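Side-chain contacts in CalG4 (Micromonospora echinospora, PDB 3IA7), which belongs to the GT-B fold class, in which two Rossmann-like domains, each a parallel beta-sheet with flanking helices, face each other across a cleft: residues Ser344-Asp349 and Pro353-Glu358; Leu234-Gly239 and Glu247-Cys252; Ala298-Thr303 and Glu358-Leu363; Leu320-His325 and Pro332-Val337; Met265-Phe270 and Ala274-Leu279. All coordinates share one frame; numbering follows the deposited sequence.

Contact 1 (Ser344-Asp349 and Pro353-Glu358)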
# COMPACT_ATOMS: atom_id res chain seq x y z
N SER A 344 25.14 -2.66 6.72
CA SER A 344 26.07 -3.51 7.44
C SER A 344 25.32 -4.74 8.00
O SER A 344 24.09 -4.86 7.89
CB SER A 344 26.74 -2.70 8.54
OG SER A 344 25.77 -2.29 9.49
N VAL A 345 26.08 -5.66 8.55
CA VAL A 345 25.53 -6.90 9.07
C VAL A 345 26.06 -7.13 10.49
O VAL A 345 27.23 -6.90 10.76
CB VAL A 345 25.84 -8.08 8.13
CG1 VAL A 345 27.35 -8.35 8.02
CG2 VAL A 345 25.09 -9.34 8.56
N LEU A 346 25.18 -7.57 11.40
CA LEU A 346 25.61 -8.05 12.71
C LEU A 346 25.48 -9.56 12.76
O LEU A 346 24.49 -10.11 12.27
CB LEU A 346 24.77 -7.45 13.83
CG LEU A 346 24.95 -5.96 14.18
CD1 LEU A 346 23.83 -5.50 15.05
CD2 LEU A 346 26.27 -5.77 14.89
N ARG A 347 26.47 -10.22 13.34
CA ARG A 347 26.36 -11.67 13.59
C ARG A 347 25.72 -11.99 14.94
O ARG A 347 25.62 -11.10 15.78
CB ARG A 347 27.71 -12.40 13.44
CG ARG A 347 28.33 -12.27 12.04
CD ARG A 347 27.36 -12.61 10.89
NE ARG A 347 27.96 -12.33 9.58
CZ ARG A 347 27.43 -12.67 8.40
NH1 ARG A 347 26.27 -13.33 8.33
NH2 ARG A 347 28.07 -12.34 7.28
N PRO A 348 25.28 -13.26 15.13
CA PRO A 348 24.76 -13.73 16.41
C PRO A 348 25.63 -13.35 17.61
O PRO A 348 25.07 -12.99 18.65
CB PRO A 348 24.73 -15.25 16.22
CG PRO A 348 24.42 -15.42 14.79
CD PRO A 348 25.22 -14.33 14.11
N ASP A 349 26.96 -13.43 17.50
CA ASP A 349 27.79 -13.03 18.64
C ASP A 349 27.93 -11.51 18.84
O ASP A 349 28.55 -11.06 19.79
CB ASP A 349 29.16 -13.74 18.73
CG ASP A 349 29.82 -14.03 17.37
OD1 ASP A 349 29.40 -13.55 16.29
OD2 ASP A 349 30.81 -14.80 17.40
N PRO A 353 23.62 -5.36 23.82
CA PRO A 353 23.08 -3.98 23.60
C PRO A 353 24.09 -2.92 23.10
O PRO A 353 23.76 -2.15 22.21
CB PRO A 353 22.50 -3.61 24.96
CG PRO A 353 22.13 -4.92 25.57
CD PRO A 353 23.15 -5.93 25.10
N ALA A 354 25.29 -2.89 23.66
CA ALA A 354 26.30 -1.90 23.23
C ALA A 354 26.76 -2.16 21.80
O ALA A 354 27.02 -1.23 21.02
CB ALA A 354 27.48 -1.91 24.16
N SER A 355 26.88 -3.43 21.45
CA SER A 355 27.22 -3.77 20.08
C SER A 355 26.15 -3.28 19.10
O SER A 355 26.47 -2.76 18.02
CB SER A 355 27.43 -5.28 19.95
OG SER A 355 27.64 -5.59 18.58
N ILE A 356 24.88 -3.45 19.47
CA ILE A 356 23.77 -3.01 18.61
C ILE A 356 23.77 -1.49 18.44
O ILE A 356 23.70 -0.99 17.31
CB ILE A 356 22.41 -3.44 19.20
CG1 ILE A 356 22.27 -4.97 19.19
CG2 ILE A 356 21.21 -2.87 18.42
CD1 ILE A 356 21.14 -5.46 20.11
N ARG A 357 23.87 -0.76 19.54
CA ARG A 357 23.86 0.72 19.46
C ARG A 357 25.03 1.25 18.62
O ARG A 357 24.81 2.09 17.72
CB ARG A 357 23.84 1.34 20.87
CG ARG A 357 24.13 2.84 20.90
CD ARG A 357 24.36 3.37 22.31
NE ARG A 357 25.56 2.84 23.01
CZ ARG A 357 25.52 1.93 23.99
NH1 ARG A 357 24.34 1.42 24.39
NH2 ARG A 357 26.66 1.52 24.57
N GLU A 358 26.24 0.76 18.87
CA GLU A 358 27.43 1.23 18.12
C GLU A 358 27.33 0.90 16.62
O GLU A 358 27.65 1.73 15.76
CB GLU A 358 28.76 0.75 18.73
CG GLU A 358 29.00 1.22 20.18
CD GLU A 358 30.31 0.69 20.80
OE1 GLU A 358 30.98 -0.17 20.19
OE2 GLU A 358 30.66 1.14 21.90

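Contact 2 (Leu234-Gly239 and Glu247-Cys252)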
# COMPACT_ATOMS: atom_id res chain seq x y z
N LEU A 234 14.97 4.94 14.84
CA LEU A 234 15.32 3.62 14.39
C LEU A 234 14.09 2.76 14.26
O LEU A 234 13.28 2.68 15.21
CB LEU A 234 16.31 2.97 15.36
CG LEU A 234 16.71 1.50 15.09
CD1 LEU A 234 17.51 1.28 13.77
CD2 LEU A 234 17.46 0.92 16.26
N LEU A 235 13.93 2.10 13.11
CA LEU A 235 12.91 1.04 13.00
C LEU A 235 13.59 -0.31 13.16
O LEU A 235 14.60 -0.60 12.50
CB LEU A 235 12.16 1.10 11.65
CG LEU A 235 11.11 -0.04 11.34
CD1 LEU A 235 10.06 -0.07 12.37
CD2 LEU A 235 10.46 0.19 9.99
N VAL A 236 13.04 -1.13 14.02
CA VAL A 236 13.51 -2.48 14.23
C VAL A 236 12.39 -3.47 13.85
O VAL A 236 11.26 -3.39 14.37
CB VAL A 236 13.88 -2.76 15.71
CG1 VAL A 236 14.37 -4.24 15.83
CG2 VAL A 236 14.94 -1.77 16.20
N SER A 237 12.69 -4.40 12.97
CA SER A 237 11.66 -5.38 12.59
C SER A 237 12.29 -6.70 12.22
O SER A 237 13.28 -6.70 11.51
CB SER A 237 10.89 -4.84 11.39
OG SER A 237 9.85 -5.74 11.04
N LEU A 238 11.72 -7.83 12.64
CA LEU A 238 12.24 -9.14 12.21
C LEU A 238 11.23 -9.90 11.37
O LEU A 238 11.36 -11.11 11.16
CB LEU A 238 12.60 -10.00 13.43
CG LEU A 238 13.73 -9.53 14.37
CD1 LEU A 238 14.01 -10.64 15.43
CD2 LEU A 238 14.99 -9.19 13.58
N GLY A 239 10.20 -9.19 10.92
CA GLY A 239 9.08 -9.77 10.20
C GLY A 239 8.04 -10.39 11.14
O GLY A 239 8.07 -10.22 12.37
N GLU A 247 14.20 -11.71 23.58
CA GLU A 247 15.54 -11.32 24.06
C GLU A 247 16.18 -10.29 23.13
O GLU A 247 16.76 -9.30 23.58
CB GLU A 247 16.43 -12.57 24.17
CG GLU A 247 16.55 -13.40 22.85
CD GLU A 247 15.38 -14.38 22.60
OE1 GLU A 247 14.61 -14.71 23.54
OE2 GLU A 247 15.24 -14.84 21.43
N PHE A 248 16.06 -10.51 21.82
CA PHE A 248 16.61 -9.60 20.84
C PHE A 248 15.95 -8.21 20.99
O PHE A 248 16.65 -7.19 21.07
CB PHE A 248 16.44 -10.13 19.42
CG PHE A 248 16.90 -9.17 18.37
CD1 PHE A 248 18.26 -8.93 18.19
CD2 PHE A 248 15.97 -8.46 17.60
CE1 PHE A 248 18.70 -8.01 17.22
CE2 PHE A 248 16.39 -7.52 16.63
CZ PHE A 248 17.78 -7.31 16.45
N PHE A 249 14.62 -8.17 21.04
CA PHE A 249 13.92 -6.90 21.17
C PHE A 249 14.29 -6.19 22.51
O PHE A 249 14.51 -4.99 22.53
CB PHE A 249 12.40 -7.09 21.00
CG PHE A 249 12.01 -7.51 19.60
CD1 PHE A 249 12.23 -6.63 18.51
CD2 PHE A 249 11.43 -8.76 19.36
CE1 PHE A 249 11.87 -7.04 17.21
CE2 PHE A 249 11.07 -9.16 18.10
CZ PHE A 249 11.29 -8.30 17.02
N ARG A 250 14.37 -6.95 23.59
CA ARG A 250 14.81 -6.40 24.89
C ARG A 250 16.23 -5.81 24.80
O ARG A 250 16.46 -4.72 25.29
CB ARG A 250 14.71 -7.44 26.02
CG ARG A 250 13.29 -7.98 26.28
CD ARG A 250 13.23 -8.80 27.59
NE ARG A 250 13.96 -10.06 27.47
CZ ARG A 250 13.38 -11.26 27.44
NH1 ARG A 250 12.05 -11.39 27.52
NH2 ARG A 250 14.14 -12.35 27.34
N ALA A 251 17.14 -6.53 24.12
CA ALA A 251 18.51 -6.07 23.85
C ALA A 251 18.55 -4.79 23.06
O ALA A 251 19.35 -3.92 23.36
CB ALA A 251 19.31 -7.14 23.13
N CYS A 252 17.66 -4.69 22.05
CA CYS A 252 17.52 -3.46 21.23
C CYS A 252 17.05 -2.31 22.08
O CYS A 252 17.58 -1.20 21.96
CB CYS A 252 16.55 -3.69 20.04
SG CYS A 252 17.26 -4.68 18.73

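Contact 3 (Ala298-Thr303 and Glu358-Leu363)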
# COMPACT_ATOMS: atom_id res chain seq x y z
N ALA A 298 12.94 7.67 9.58
CA ALA A 298 14.03 6.87 10.15
C ALA A 298 15.44 7.26 9.65
O ALA A 298 15.60 7.59 8.48
CB ALA A 298 13.78 5.36 9.91
N ARG A 299 16.43 7.12 10.51
CA ARG A 299 17.84 7.31 10.11
C ARG A 299 18.45 5.97 9.74
O ARG A 299 19.51 5.92 9.10
CB ARG A 299 18.69 7.83 11.27
CG ARG A 299 18.27 9.10 11.92
CD ARG A 299 18.81 10.39 11.30
NE ARG A 299 18.19 11.55 11.95
CZ ARG A 299 18.83 12.49 12.64
NH1 ARG A 299 20.15 12.46 12.78
NH2 ARG A 299 18.15 13.49 13.19
N ALA A 300 17.84 4.89 10.21
CA ALA A 300 18.31 3.56 9.95
C ALA A 300 17.19 2.58 10.23
O ALA A 300 16.23 2.90 10.96
CB ALA A 300 19.53 3.18 10.88
N CYS A 301 17.39 1.38 9.72
CA CYS A 301 16.47 0.26 9.99
C CYS A 301 17.28 -0.96 10.35
O CYS A 301 18.22 -1.32 9.62
CB CYS A 301 15.63 -0.01 8.71
SG CYS A 301 14.43 -1.38 8.93
N LEU A 302 16.91 -1.65 11.43
CA LEU A 302 17.56 -2.84 11.83
C LEU A 302 16.59 -3.97 11.53
O LEU A 302 15.49 -4.03 12.11
CB LEU A 302 17.85 -2.80 13.36
CG LEU A 302 18.40 -4.05 14.06
CD1 LEU A 302 19.75 -4.54 13.54
CD2 LEU A 302 18.51 -3.73 15.55
N THR A 303 16.98 -4.87 10.64
CA THR A 303 16.02 -5.82 10.06
C THR A 303 16.67 -7.14 9.72
O THR A 303 17.89 -7.24 9.72
CB THR A 303 15.29 -5.23 8.79
OG1 THR A 303 14.30 -6.15 8.35
CG2 THR A 303 16.25 -5.01 7.65
N GLU A 358 26.24 0.76 18.87
CA GLU A 358 27.43 1.23 18.12
C GLU A 358 27.33 0.90 16.62
O GLU A 358 27.65 1.73 15.76
CB GLU A 358 28.76 0.75 18.73
CG GLU A 358 29.00 1.22 20.18
CD GLU A 358 30.31 0.69 20.80
OE1 GLU A 358 30.98 -0.17 20.19
OE2 GLU A 358 30.66 1.14 21.90
N ALA A 359 26.87 -0.30 16.30
CA ALA A 359 26.68 -0.69 14.91
C ALA A 359 25.68 0.22 14.17
O ALA A 359 25.90 0.64 13.02
CB ALA A 359 26.21 -2.17 14.84
N VAL A 360 24.57 0.52 14.82
CA VAL A 360 23.55 1.37 14.22
C VAL A 360 24.10 2.80 14.09
O VAL A 360 23.89 3.47 13.07
CB VAL A 360 22.24 1.36 15.06
CG1 VAL A 360 21.30 2.51 14.66
CG2 VAL A 360 21.51 -0.06 14.94
N GLU A 361 24.82 3.27 15.11
CA GLU A 361 25.28 4.64 15.05
C GLU A 361 26.30 4.82 13.92
O GLU A 361 26.26 5.79 13.16
CB GLU A 361 25.80 5.11 16.41
CG GLU A 361 24.58 5.52 17.27
CD GLU A 361 24.91 5.93 18.69
OE1 GLU A 361 26.08 5.85 19.15
OE2 GLU A 361 23.95 6.34 19.36
N ARG A 362 27.20 3.84 13.80
CA ARG A 362 28.24 3.87 12.78
C ARG A 362 27.59 3.87 11.38
O ARG A 362 27.96 4.66 10.51
CB ARG A 362 29.13 2.66 12.95
CG ARG A 362 30.00 2.38 11.78
CD ARG A 362 30.90 1.21 12.08
NE ARG A 362 31.64 1.43 13.33
CZ ARG A 362 32.73 2.20 13.43
NH1 ARG A 362 33.20 2.86 12.36
NH2 ARG A 362 33.35 2.31 14.59
N LEU A 363 26.63 2.99 11.19
CA LEU A 363 25.94 2.84 9.89
C LEU A 363 25.18 4.14 9.54
O LEU A 363 25.29 4.68 8.42
CB LEU A 363 24.96 1.65 9.91
CG LEU A 363 24.22 1.82 8.55
CD1 LEU A 363 24.93 1.02 7.47
CD2 LEU A 363 22.74 1.65 8.63

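Contact 4 (Leu320-His325 and Pro332-Val337)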
# COMPACT_ATOMS: atom_id res chain seq x y z
N LEU A 320 20.50 0.19 6.12
CA LEU A 320 20.10 -0.98 6.94
C LEU A 320 21.24 -1.51 7.82
O LEU A 320 22.42 -1.52 7.40
CB LEU A 320 19.62 -2.12 6.03
CG LEU A 320 18.28 -1.96 5.31
CD1 LEU A 320 18.13 -0.58 4.79
CD2 LEU A 320 18.24 -2.93 4.16
N VAL A 321 20.89 -1.98 9.01
CA VAL A 321 21.75 -2.92 9.71
C VAL A 321 20.98 -4.26 9.69
O VAL A 321 19.79 -4.30 10.03
CB VAL A 321 22.06 -2.49 11.14
CG1 VAL A 321 22.98 -3.53 11.84
CG2 VAL A 321 22.74 -1.08 11.13
N LEU A 322 21.65 -5.29 9.19
CA LEU A 322 21.04 -6.59 8.94
C LEU A 322 21.39 -7.60 10.03
O LEU A 322 22.54 -7.66 10.50
CB LEU A 322 21.45 -7.10 7.56
CG LEU A 322 20.82 -6.31 6.39
CD1 LEU A 322 20.88 -7.09 5.13
CD2 LEU A 322 19.36 -5.88 6.57
N VAL A 323 20.40 -8.39 10.42
CA VAL A 323 20.61 -9.55 11.28
C VAL A 323 19.98 -10.78 10.57
O VAL A 323 18.88 -11.25 10.92
CB VAL A 323 20.09 -9.25 12.69
CG1 VAL A 323 21.07 -8.26 13.42
CG2 VAL A 323 18.67 -8.67 12.69
N PRO A 324 20.66 -11.26 9.51
CA PRO A 324 20.11 -12.30 8.61
C PRO A 324 19.91 -13.67 9.22
O PRO A 324 19.16 -14.48 8.64
CB PRO A 324 21.18 -12.44 7.51
CG PRO A 324 22.12 -11.33 7.68
CD PRO A 324 22.00 -10.81 9.08
N HIS A 325 20.58 -13.98 10.32
CA HIS A 325 20.41 -15.30 10.93
C HIS A 325 18.97 -15.54 11.43
O HIS A 325 18.58 -16.69 11.70
CB HIS A 325 21.44 -15.53 12.03
CG HIS A 325 21.14 -14.80 13.30
ND1 HIS A 325 21.38 -13.45 13.47
CD2 HIS A 325 20.66 -15.25 14.49
CE1 HIS A 325 21.04 -13.10 14.70
NE2 HIS A 325 20.60 -14.17 15.34
N PRO A 332 20.50 -14.46 0.54
CA PRO A 332 20.77 -13.84 -0.77
C PRO A 332 20.60 -12.31 -0.80
O PRO A 332 21.49 -11.59 -1.27
CB PRO A 332 19.72 -14.47 -1.68
CG PRO A 332 19.36 -15.76 -1.03
CD PRO A 332 19.47 -15.52 0.43
N SER A 333 19.45 -11.81 -0.31
CA SER A 333 19.23 -10.34 -0.24
C SER A 333 20.20 -9.68 0.68
O SER A 333 20.79 -8.69 0.32
CB SER A 333 17.81 -9.98 0.18
OG SER A 333 17.31 -10.97 1.05
N ALA A 334 20.38 -10.24 1.88
CA ALA A 334 21.36 -9.72 2.80
C ALA A 334 22.76 -9.64 2.17
O ALA A 334 23.44 -8.64 2.31
CB ALA A 334 21.40 -10.53 4.11
N GLU A 335 23.21 -10.70 1.51
CA GLU A 335 24.55 -10.65 0.94
C GLU A 335 24.62 -9.57 -0.14
O GLU A 335 25.62 -8.87 -0.25
CB GLU A 335 24.98 -12.02 0.38
CG GLU A 335 25.21 -13.11 1.45
CD GLU A 335 26.34 -12.82 2.47
OE1 GLU A 335 27.29 -12.05 2.15
OE2 GLU A 335 26.28 -13.39 3.60
N ARG A 336 23.55 -9.42 -0.92
CA ARG A 336 23.51 -8.36 -1.94
C ARG A 336 23.61 -6.94 -1.34
O ARG A 336 24.38 -6.12 -1.81
CB ARG A 336 22.29 -8.51 -2.87
CG ARG A 336 22.31 -7.58 -4.11
CD ARG A 336 23.34 -8.02 -5.21
NE ARG A 336 23.16 -7.19 -6.39
CZ ARG A 336 24.12 -6.74 -7.18
NH1 ARG A 336 25.38 -7.08 -6.95
NH2 ARG A 336 23.80 -5.95 -8.20
N VAL A 337 22.88 -6.69 -0.26
CA VAL A 337 22.97 -5.42 0.45
C VAL A 337 24.41 -5.12 0.90
O VAL A 337 24.89 -4.01 0.71
CB VAL A 337 21.98 -5.38 1.64
CG1 VAL A 337 22.24 -4.22 2.55
CG2 VAL A 337 20.52 -5.35 1.08

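Contact 5 (Met265-Phe270 and Ala274-Leu279)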
# COMPACT_ATOMS: atom_id res chain seq x y z
N MSE A 265 9.75 -0.69 17.48
CA MSE A 265 9.98 -2.11 17.26
C MSE A 265 8.69 -2.74 16.81
O MSE A 265 7.67 -2.66 17.51
CB MSE A 265 10.57 -2.81 18.50
CG MSE A 265 11.66 -1.96 19.20
SE MSE A 265 12.76 -3.04 20.34
CE MSE A 265 11.35 -3.33 21.74
N ALA A 266 8.71 -3.35 15.62
CA ALA A 266 7.57 -4.12 15.08
C ALA A 266 7.85 -5.59 15.33
O ALA A 266 8.81 -6.16 14.76
CB ALA A 266 7.41 -3.87 13.60
N ILE A 267 7.05 -6.21 16.20
CA ILE A 267 7.36 -7.54 16.70
C ILE A 267 6.51 -8.66 16.07
O ILE A 267 6.70 -9.82 16.36
CB ILE A 267 7.35 -7.58 18.27
CG1 ILE A 267 5.90 -7.55 18.82
CG2 ILE A 267 8.25 -6.51 18.87
CD1 ILE A 267 5.82 -7.66 20.35
N GLY A 268 5.57 -8.29 15.20
CA GLY A 268 4.77 -9.28 14.47
C GLY A 268 3.60 -9.83 15.27
O GLY A 268 3.42 -9.51 16.44
N GLY A 269 2.80 -10.69 14.64
CA GLY A 269 1.51 -11.03 15.18
C GLY A 269 1.53 -12.22 16.08
O GLY A 269 0.47 -12.68 16.52
N PHE A 270 2.73 -12.75 16.34
CA PHE A 270 2.88 -13.99 17.11
C PHE A 270 3.53 -13.74 18.48
O PHE A 270 3.68 -14.68 19.27
CB PHE A 270 3.68 -15.02 16.31
CG PHE A 270 2.99 -15.49 15.07
CD1 PHE A 270 1.76 -16.16 15.14
CD2 PHE A 270 3.54 -15.26 13.82
CE1 PHE A 270 1.11 -16.60 13.99
CE2 PHE A 270 2.91 -15.68 12.67
CZ PHE A 270 1.69 -16.35 12.74
N ALA A 274 3.66 -7.52 25.83
CA ALA A 274 3.81 -7.58 27.28
C ALA A 274 4.97 -8.47 27.70
O ALA A 274 5.58 -8.26 28.75
CB ALA A 274 2.51 -8.07 27.94
N VAL A 275 5.28 -9.47 26.87
CA VAL A 275 6.40 -10.41 27.09
C VAL A 275 7.75 -9.69 27.26
O VAL A 275 8.59 -10.11 28.07
CB VAL A 275 6.43 -11.48 25.95
CG1 VAL A 275 7.78 -11.50 25.21
CG2 VAL A 275 6.03 -12.84 26.46
N LEU A 276 7.93 -8.61 26.51
CA LEU A 276 9.14 -7.79 26.53
C LEU A 276 9.39 -7.16 27.88
O LEU A 276 10.53 -6.85 28.20
CB LEU A 276 9.06 -6.68 25.45
CG LEU A 276 8.82 -7.20 24.04
CD1 LEU A 276 8.80 -6.03 22.99
CD2 LEU A 276 9.89 -8.21 23.67
N GLY A 277 8.33 -6.99 28.67
CA GLY A 277 8.45 -6.30 29.96
C GLY A 277 8.51 -4.78 29.78
O GLY A 277 8.34 -4.28 28.64
N PRO A 278 8.78 -4.05 30.88
CA PRO A 278 8.87 -2.58 30.89
C PRO A 278 9.90 -2.09 29.86
O PRO A 278 11.01 -2.61 29.84
CB PRO A 278 9.33 -2.26 32.33
CG PRO A 278 8.93 -3.45 33.13
CD PRO A 278 9.07 -4.62 32.20
N LEU A 279 9.50 -1.16 28.99
CA LEU A 279 10.40 -0.58 27.99
C LEU A 279 10.85 0.84 28.41
O LEU A 279 10.13 1.52 29.12
CB LEU A 279 9.69 -0.53 26.63
CG LEU A 279 9.35 -1.90 26.04
CD1 LEU A 279 8.61 -1.76 24.69
CD2 LEU A 279 10.63 -2.72 25.87

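Contact 1 (Ser344-Asp349 and Pro353-Glu358)
Leu346, just past the end of edge strand 343-345, makes a small apolar contact with Ser355 and Ile356 in the first turns of helix 353-365, within the C-terminal half of the protein. The two segments bury only 107 Å² between them, and no hydrogen bond crosses; the nearest alpha carbons, those of Leu346 and Ile356, are 8.0 Å apart. The contact is carried by the forked end of Leu346. With CG anti to its own carbonyl carbon (chi1 -72°), the side chain extends from the strand end to the helix and divides there. One methyl, CD2, lies 3.9 Å from Ser355 OG. The other, CD1, approaches the helix backbone, 4.3 Å from the CA of Ile356, and is 4.5 Å from CG1 of the same residue. Segments 344-349 and 353-358 belong to the last strand of a Rossmann-like domain and the helix that follows it; the sheet order places strand 343-345 at the rim, beside 320-322, to which Leu346 is still tied through a backbone hydrogen bond with Leu322. On the helix side, Ser355 presents its hydroxyl anti to the backbone N (chi1 175°), where it hydrogen-bonds to O of Gln350 in the connecting turn and so meets the leucine methyl with its polar need already met, while OE1 of the same Gln350 accepts from Arg347 N. Ile356 also packs on Ala251 and Phe256 of helix 246-256, and Leu346 rests against Val321, Val323 and Ala359.

Contact 2 (Leu234-Gly239 and Glu247-Cys252)
Phe248, Phe249 and Cys252 of helix 246-256 close over Val236 of strand 233-237 and Leu238 in the segment that follows, in a wholly apolar and buried contact. Phe248 comes first. Its CG is anti to the backbone N (chi1 175°), which directs the ring at the sheet, and the CD2-CE2 bond meets the fork of Leu238: CD2 is 3.6 Å from Leu238 CD1, and CE2 is 3.7 Å from Leu238 CD2. CE2 also lies 3.9 Å from Val236 CG1. Phe326 meets this ring from beyond the two segments. Phe249 leaves the helix differently, with CG beside the backbone N (chi1 -67°), and its ring comes in toward the strand past both aliphatic residues. Its edge carbon CE1 sits 4.0 Å from Val236 CG1, which lies near the ring plane, whereas CZ is 3.8 Å from Leu238 CG. One turn after Phe248, Cys252 adds its sulfur: SG stands 4.1 Å from Val236 CG1 and also over one face of the Phe248 ring, 3.5 Å above the plane and displaced toward the rim. Val236 CG1 is thus shared by three helix residues. The short axes run almost antiparallel, at 169° and 10.4 Å apart, the geometry of the first beta-alpha-beta unit of a Rossmann-like domain, strand 233-237, helix 246-256, strand 262-266.

Contact 3 (Ala298-Thr303 and Glu358-Leu363)
Ala300 turns its methyl group from strand 298-303 toward helix 353-365, where Val360 and Leu363 flank it. Its CB is 4.2 Å from Val360 CG1 and equally 4.2 Å from Leu363 CD2, and the two directions open at about 96°, so the methyl fits into a notch between residues three apart on one face of the helix. Both helix side chains point their CB at the strand. In Val360 the branch that touches, CG1, stands anti to the backbone N (chi1 165°). Leu363 also extends its CG roughly anti to N, but its outer torsion (chi2 92°) falls away from the usual staggered values. The alpha carbons of Ala300 and Val360 are 7.1 Å apart, an approach that the short side chain on the strand allows. Two residues along the strand, Leu302 faces the same region more obliquely, its CD2 4.8 Å from the second methyl, CG2, of Val360. No hydrogen bond crosses, and the contact buries 149 Å². Beyond the pair, Val321 of the neighbouring strand 320-322 touches both Val360 and Leu363, and Phe256 of helix 246-256 packs on Val360; Glu361, on another side of the helix, binds Trp261 NE1 through OE2. Helix 353-365 follows the edge strand 343-345, yet here it reaches back past strand 320-322 to the interior strand 298-303 and lies beside helix 246-256. Together with that helix it covers part of one face of the sheet in the alpha/beta sandwich of a Rossmann-like domain.

Contact 4 (Leu320-His325 and Pro332-Val337)
Leu322, Ala334 and Val337 account for most of the surface buried between segments 320-325 and 332-337, which comes to 184 Å² in all. Leu322, at the end of strand 320-322, does its work through a single methyl, CD1. With CG anti to the carbonyl carbon (chi1 -70°) and the chain extended beyond it, CD1 is carried to the helix surface, 3.5 Å from Ala334 CA and 3.6 Å from Ala334 CB. That is tight packing for carbon atoms, and it brings the methyl against the backbone of the helix itself. Val337, one turn further on, lies beside Ala334 against the same methyl, its CB 4.0 Å and its CG1 4.1 Å from Leu322 CD1. These segments are the strand and helix of a beta-alpha-beta unit, strand 320-322, helix 331-339, strand 343-345, in the Rossmann-like C-terminal sheet. Ala334 has a second neighbour in Pro324, which begins the 3-10 turn after the strand: Ala334 CB lies 3.7 Å from Pro324 CG. Seen from that CB, the leucine methyl and the proline ring are nearly at right angles, and the helix residue settles into the corner between them. No polar bond crosses the contact. Polar groups of the helix turn elsewhere: Ser333 OG is hydrogen-bonded to Gly305 O and Ala330 O, and Arg336 forms a salt bridge with Glu339 and a hydrogen bond with Phe197 O.

Contact 5 (Met265-Phe270 and Ala274-Leu279)
The connection between the parallel strands 262-266 and 283-286 folds back on its own start here, with Leu276 packing on Met265 and Ile267, and Leu279 on Met265. Met265, a selenomethionine in this crystal, is next to last in strand 262-266 and has a side chain bent at its last torsion (chi3 -72°), and that bend turns the terminal methyl CE toward the loop. CE lies 3.9 Å from Leu276 CD1 and 4.2 Å from Leu279 CD2, so it meets both leucines on the loop side. Leu276 passes alongside the selenomethionine in the opposite sense but meets Ile267 tip to tip, Leu276 CD1 standing 4.2 Å from Ile267 CG2. One methyl of the loop therefore serves both strand-side residues. The backbone after Leu276 turns sharply, Gly277 N bonding to Ala274 O at 3.0 Å, with Gly277 at a positive phi of 78°. Phe249 of helix 246-256 touches Ile267 and Leu276, and Ala285 of the outer strand touches Met265 and both leucines. Segment 274-279, with at most a brief helical bend, thus packs its apolar residues over the margin of the sheet, forming part of a crossover connection between adjacent parallel strands of a Rossmann-like domain.

How the contacts relate
All five contacts lie on the C-terminal parallel sheet, are buried and apolar, and have no hydrogen bond across their segments; partly exposed residues enter in contacts 1, 4 and 5, as Ser355, Pro324 and Leu279. Contacts 2 and 3 address the middle strands, and contact 2, with its two aromatic rings, buries the largest area. Contacts 1 and 5 sit at opposite margins, about 20 Å apart between centres, and rely on aliphatic methyls and the methyl of a selenomethionine. Helix 353-365 serves contact 1 through Ser355 and Ile356, and contact 3 through Val360 and Leu363. Contact 4 packs a different helix on Leu322, while neighbouring Val321 points to helix 353-365, so it belongs to the other sheet face.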